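Local coordinates for protein RNA-dependent RNA polymerase (Taggert virus, PDB 6DX3) that probably acts as a deubiquitinase, its viral ovarian tumor (OTU) domain serving as a cysteine protease that removes ubiquitin from proteins, at residues E30-P35 against L45-I50; E140-M145 against Y151-P156. All blocks are in the same frame, centred on the assembly; numbering follows the deposited sequence.

Contact 1. Residues E30-P35 against L45-I50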
loop_
_atom_site.group_PDB
_atom_site.type_symbol
_atom_site.label_atom_id
_atom_site.label_comp_id
_atom_site.label_asym_id
_atom_site.label_seq_id
_atom_site.Cartn_x
_atom_site.Cartn_y
_atom_site.Cartn_z
ATOM N N GLU A 30 0.363 -3.077 15.430
ATOM C CA GLU A 30 1.761 -3.389 15.678
ATOM C C GLU A 30 2.537 -3.111 14.399
ATOM O O GLU A 30 2.150 -3.576 13.321
ATOM C CB GLU A 30 1.948 -4.849 16.097
ATOM C CG GLU A 30 3.288 -5.427 15.668
ATOM C CD GLU A 30 3.567 -6.780 16.274
ATOM O OE1 GLU A 30 2.928 -7.118 17.292
ATOM O OE2 GLU A 30 4.426 -7.504 15.728
ATOM N N ILE A 31 3.612 -2.338 14.511
ATOM C CA ILE A 31 4.458 -2.037 13.361
ATOM C C ILE A 31 5.309 -3.268 13.070
ATOM O O ILE A 31 6.189 -3.624 13.857
ATOM C CB ILE A 31 5.336 -0.805 13.610
ATOM C CG1 ILE A 31 4.468 0.418 13.921
ATOM C CG2 ILE A 31 6.243 -0.547 12.410
ATOM C CD1 ILE A 31 5.244 1.589 14.496
ATOM N N VAL A 32 5.042 -3.927 11.943
ATOM C CA VAL A 32 5.845 -5.060 11.499
ATOM C C VAL A 32 6.889 -4.507 10.535
ATOM O O VAL A 32 6.594 -4.229 9.369
ATOM C CB VAL A 32 4.990 -6.151 10.851
ATOM C CG1 VAL A 32 5.849 -7.368 10.527
ATOM C CG2 VAL A 32 3.841 -6.537 11.770
ATOM N N ASN A 33 8.113 -4.343 11.028
ATOM C CA ASN A 33 9.142 -3.655 10.260
ATOM C C ASN A 33 9.565 -4.486 9.056
ATOM O O ASN A 33 9.778 -5.697 9.155
ATOM C CB ASN A 33 10.353 -3.351 11.142
ATOM C CG ASN A 33 9.974 -2.640 12.424
ATOM O OD1 ASN A 33 9.864 -3.260 13.483
ATOM N ND2 ASN A 33 9.767 -1.331 12.336
ATOM N N GLN A 34 9.681 -3.820 7.915
ATOM C CA GLN A 34 10.102 -4.412 6.660
ATOM C C GLN A 34 11.526 -3.985 6.324
ATOM O O GLN A 34 12.000 -2.949 6.803
ATOM C CB GLN A 34 9.147 -3.995 5.533
ATOM C CG GLN A 34 7.712 -4.427 5.772
ATOM C CD GLN A 34 7.596 -5.920 6.006
ATOM O OE1 GLN A 34 8.103 -6.725 5.223
ATOM N NE2 GLN A 34 6.926 -6.298 7.088
ATOM N N PRO A 35 12.247 -4.774 5.523
ATOM C CA PRO A 35 13.638 -4.426 5.203
ATOM C C PRO A 35 13.754 -3.018 4.637
ATOM O O PRO A 35 12.900 -2.559 3.877
ATOM C CB PRO A 35 14.034 -5.487 4.173
ATOM C CG PRO A 35 13.182 -6.663 4.518
ATOM C CD PRO A 35 11.871 -6.095 4.988
ATOM N N LEU A 45 3.358 -5.117 1.349
ATOM C CA LEU A 45 2.183 -5.687 0.700
ATOM C C LEU A 45 2.209 -7.211 0.753
ATOM O O LEU A 45 1.165 -7.849 0.935
ATOM C CB LEU A 45 2.092 -5.197 -0.744
ATOM C CG LEU A 45 1.712 -3.725 -0.919
ATOM C CD1 LEU A 45 1.714 -3.337 -2.391
ATOM C CD2 LEU A 45 0.358 -3.449 -0.290
ATOM N N ALA A 46 3.390 -7.816 0.597
ATOM C CA ALA A 46 3.489 -9.265 0.748
ATOM C C ALA A 46 3.206 -9.693 2.181
ATOM O O ALA A 46 2.665 -10.782 2.409
ATOM C CB ALA A 46 4.872 -9.757 0.317
ATOM N N CYS A 47 3.560 -8.849 3.154
ATOM C CA CYS A 47 3.296 -9.168 4.551
ATOM C C CYS A 47 1.803 -9.267 4.826
ATOM O O CYS A 47 1.379 -10.045 5.689
ATOM C CB CYS A 47 3.939 -8.117 5.459
ATOM S SG CYS A 47 3.967 -8.546 7.213
ATOM N N GLY A 48 0.991 -8.496 4.104
ATOM C CA GLY A 48 -0.447 -8.575 4.258
ATOM C C GLY A 48 -1.125 -9.675 3.473
ATOM O O GLY A 48 -2.285 -9.988 3.754
ATOM N N MET A 49 -0.432 -10.269 2.501
ATOM C CA MET A 49 -1.009 -11.288 1.635
ATOM C C MET A 49 -0.500 -12.695 1.906
ATOM O O MET A 49 -1.208 -13.658 1.603
ATOM C CB MET A 49 -0.735 -10.954 0.163
ATOM C CG MET A 49 -1.358 -9.654 -0.321
ATOM S SD MET A 49 -3.134 -9.780 -0.603
ATOM C CE MET A 49 -3.186 -10.982 -1.926
ATOM N N ILE A 50 0.705 -12.847 2.452
ATOM C CA ILE A 50 1.321 -14.157 2.655
ATOM C C ILE A 50 1.644 -14.315 4.135
ATOM O O ILE A 50 2.408 -13.522 4.700
ATOM C CB ILE A 50 2.582 -14.336 1.794
ATOM C CG1 ILE A 50 2.289 -13.986 0.332
ATOM C CG2 ILE A 50 3.102 -15.760 1.904
ATOM C CD1 ILE A 50 3.513 -14.040 -0.568
#

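Contact 2. Residues E140-M145 against Y151-P156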
loop_
_atom_site.group_PDB
_atom_site.type_symbol
_atom_site.label_atom_id
_atom_site.label_comp_id
_atom_site.label_asym_id
_atom_site.label_seq_id
_atom_site.Cartn_x
_atom_site.Cartn_y
_atom_site.Cartn_z
ATOM N N GLU A 140 -10.323 -5.833 7.993
ATOM C CA GLU A 140 -10.281 -6.881 6.980
ATOM C C GLU A 140 -9.548 -6.435 5.723
ATOM O O GLU A 140 -9.771 -6.996 4.644
ATOM C CB GLU A 140 -11.695 -7.350 6.637
ATOM C CG GLU A 140 -12.749 -6.275 6.744
ATOM C CD GLU A 140 -14.147 -6.848 6.799
ATOM O OE1 GLU A 140 -14.679 -7.223 5.731
ATOM O OE2 GLU A 140 -14.711 -6.931 7.910
ATOM N N SER A 141 -8.682 -5.434 5.842
ATOM C CA SER A 141 -7.894 -4.913 4.738
ATOM C C SER A 141 -6.414 -4.965 5.098
ATOM O O SER A 141 -6.033 -5.259 6.233
ATOM C CB SER A 141 -8.303 -3.474 4.397
ATOM O OG SER A 141 -9.696 -3.376 4.165
ATOM N N ILE A 142 -5.582 -4.667 4.111
ATOM C CA ILE A 142 -4.148 -4.518 4.324
ATOM C C ILE A 142 -3.870 -3.089 4.767
ATOM O O ILE A 142 -4.290 -2.129 4.109
ATOM C CB ILE A 142 -3.362 -4.861 3.050
ATOM C CG1 ILE A 142 -3.539 -6.344 2.700
ATOM C CG2 ILE A 142 -1.892 -4.503 3.222
ATOM C CD1 ILE A 142 -3.062 -6.699 1.312
ATOM N N ASN A 143 -3.174 -2.941 5.888
ATOM C CA ASN A 143 -2.760 -1.637 6.386
ATOM C C ASN A 143 -1.244 -1.539 6.317
ATOM O O ASN A 143 -0.539 -2.437 6.789
ATOM C CB ASN A 143 -3.250 -1.415 7.818
ATOM C CG ASN A 143 -4.762 -1.408 7.921
ATOM O OD1 ASN A 143 -5.395 -0.353 7.863
ATOM N ND2 ASN A 143 -5.354 -2.590 8.072
ATOM N N ILE A 144 -0.749 -0.462 5.706
ATOM C CA ILE A 144 0.680 -0.192 5.635
ATOM C C ILE A 144 0.927 1.242 6.082
ATOM O O ILE A 144 0.026 2.084 6.082
ATOM C CB ILE A 144 1.268 -0.431 4.225
ATOM C CG1 ILE A 144 0.669 0.540 3.212
ATOM C CG2 ILE A 144 1.039 -1.864 3.773
ATOM C CD1 ILE A 144 1.234 0.372 1.826
ATOM N N MET A 145 2.173 1.511 6.469
ATOM C CA MET A 145 2.571 2.787 7.048
ATOM C C MET A 145 3.588 3.452 6.132
ATOM O O MET A 145 4.659 2.890 5.876
ATOM C CB MET A 145 3.156 2.591 8.450
ATOM C CG MET A 145 3.293 3.869 9.278
ATOM S SD MET A 145 3.798 3.513 10.977
ATOM C CE MET A 145 4.581 5.043 11.446
ATOM N N TYR A 151 8.178 2.014 3.694
ATOM C CA TYR A 151 6.868 1.441 3.980
ATOM C C TYR A 151 7.027 0.291 4.962
ATOM O O TYR A 151 7.900 -0.563 4.785
ATOM C CB TYR A 151 6.185 0.929 2.704
ATOM C CG TYR A 151 5.556 1.991 1.830
ATOM C CD1 TYR A 151 4.276 2.467 2.095
ATOM C CD2 TYR A 151 6.230 2.498 0.726
ATOM C CE1 TYR A 151 3.690 3.426 1.296
ATOM C CE2 TYR A 151 5.651 3.457 -0.083
ATOM C CZ TYR A 151 4.379 3.920 0.210
ATOM O OH TYR A 151 3.798 4.880 -0.588
ATOM N N ASP A 152 6.184 0.269 5.990
ATOM C CA ASP A 152 6.107 -0.856 6.909
ATOM C C ASP A 152 4.687 -1.404 6.910
ATOM O O ASP A 152 3.738 -0.730 6.498
ATOM C CB ASP A 152 6.512 -0.461 8.340
ATOM C CG ASP A 152 8.015 -0.294 8.503
ATOM O OD1 ASP A 152 8.779 -1.146 8.005
ATOM O OD2 ASP A 152 8.431 0.699 9.132
ATOM N N TYR A 153 4.549 -2.643 7.371
ATOM C CA TYR A 153 3.245 -3.269 7.523
ATOM C C TYR A 153 2.672 -2.952 8.897
ATOM O O TYR A 153 3.408 -2.867 9.883
ATOM C CB TYR A 153 3.341 -4.784 7.339
ATOM C CG TYR A 153 2.001 -5.485 7.406
ATOM C CD1 TYR A 153 1.083 -5.356 6.372
ATOM C CD2 TYR A 153 1.652 -6.267 8.500
ATOM C CE1 TYR A 153 -0.145 -5.986 6.423
ATOM C CE2 TYR A 153 0.421 -6.908 8.557
ATOM C CZ TYR A 153 -0.472 -6.762 7.513
ATOM O OH TYR A 153 -1.698 -7.386 7.551
ATOM N N LEU A 154 1.354 -2.774 8.954
ATOM C CA LEU A 154 0.642 -2.546 10.204
ATOM C C LEU A 154 -0.320 -3.703 10.430
ATOM O O LEU A 154 -1.203 -3.954 9.602
ATOM C CB LEU A 154 -0.109 -1.211 10.184
ATOM C CG LEU A 154 0.753 0.056 10.160
ATOM C CD1 LEU A 154 -0.099 1.280 9.848
ATOM C CD2 LEU A 154 1.491 0.239 11.479
ATOM N N LYS A 155 -0.143 -4.405 11.544
ATOM C CA LYS A 155 -0.979 -5.536 11.896
ATOM C C LYS A 155 -1.856 -5.180 13.082
ATOM O O LYS A 155 -1.337 -4.699 14.099
ATOM C CB LYS A 155 -0.115 -6.756 12.232
ATOM C CG LYS A 155 -0.837 -7.856 12.989
ATOM C CD LYS A 155 0.160 -8.828 13.599
ATOM C CE LYS A 155 -0.479 -9.670 14.685
ATOM N NZ LYS A 155 0.432 -9.875 15.848
ATOM N N PRO A 156 -3.173 -5.377 12.987
ATOM C CA PRO A 156 -4.060 -5.043 14.109
ATOM C C PRO A 156 -3.586 -5.683 15.406
ATOM O O PRO A 156 -3.151 -6.836 15.428
ATOM C CB PRO A 156 -5.416 -5.597 13.663
ATOM C CG PRO A 156 -5.354 -5.560 12.171
ATOM C CD PRO A 156 -3.922 -5.848 11.807
HETATM O O HOH W 1 -3.039 -4.975 8.166
#

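Contact 1. Residues E30-P35 against L45-I50
The sulfur of C47 meets V32 and Q34 where the edge strand of the OTU-fold sheet faces helix 40-49. Strand 29-32 forms one border of that mixed sheet, and the chain crosses from its end into the helix over a short link, making this the junction between two successive elements of the protease fold. The contact is small, burying 93 Å² in all, and C47 supplies the whole helical side of it. SG stands anti to the backbone N (chi1 -169°), which carries it off the helix toward the strand. There it lies 4.0 Å from CG1 of V32 in an apolar contact. Q34 comes to the same sulfur with its amide, and its NE2 sits 3.7 Å from C47 SG, a packing distance. Just past the strand, the Q34 chain bends at chi2 (-55°), which turns its amide toward the V32 carbonyl, where Q34 NE2 donates to V32 O at 3.1 Å. OE1 is satisfied separately by NE2 of Q53, so both ends of the buried amide are engaged and its rotation is fixed. Y153 of strand 150-156 touches V32, Q34 and C47 alike, closing the cluster from the sheet. The internal bond of the glutamine is fairly straight at the hydrogen, 153°, yet Q34 NE2 reaches V32 O from above the carbonyl plane rather than on a lone pair.

Contact 2. Residues E140-M145 against Y151-P156
I144 and Y153 face each other as an antiparallel non-hydrogen-bonded pair in a beta hairpin, built from strands 142-147 and 150-156 of the OTU sheet. The contact is tight toward the turn. There M145 and D152 form a hydrogen-bonded pair with both bonds made, M145 N to D152 O at 2.7 Å and D152 N to M145 O at 3.0 Å. M145 O is also approached by the CA-H of Y151. Side chains pack closely on each face of the hairpin. I144 holds CG1 between its backbone N and carbonyl carbon (chi1 64°), bringing CD1 to 3.7 Å from CD1 of the Y151 ring. On the face that carries N143, M145, D152 and L154, the M145 and L154 side chains cross obliquely, with M145 CB 3.8 Å from L154 CD1 and the sulfur near CD2. Away from the turn the strands splay. L154 N still donates to N143 O at 2.9 Å, but N143 N lies 4.3 Å from L154 O, and a water lies between them and accepts from N143 N. This looser end is wet but buried. The same water donates weakly to the hydroxyl of Y153, which is also bonded to T162 O. At CE1, next to the carbon that bears the hydroxyl, I142 crosses at about a right angle and sets its CG2 against the ring edge, in plane, 3.9 Å from Y153 CE1.

How the contacts relate
Both contacts are buried and share one sheet, in which strands 29-32 and 150-156 are neighbours; their centres lie about 7 Å apart. Contact 2 works within the sheet, through backbone bonds and an extensive side-chain interface, whereas contact 1 sets the sheet's edge strand against helix 40-49 through a few side-chain atoms and has no hydrogen bond between its segments. The two are joined directly: backbone hydrogen bonds link E30 with K155 and V32 with Y153, pairing the two strands, and just past the edge strand Q34 N bonds OD1 of D152. Y153 also reaches the helix, its CE1 packing 3.4 Å from CA of G48.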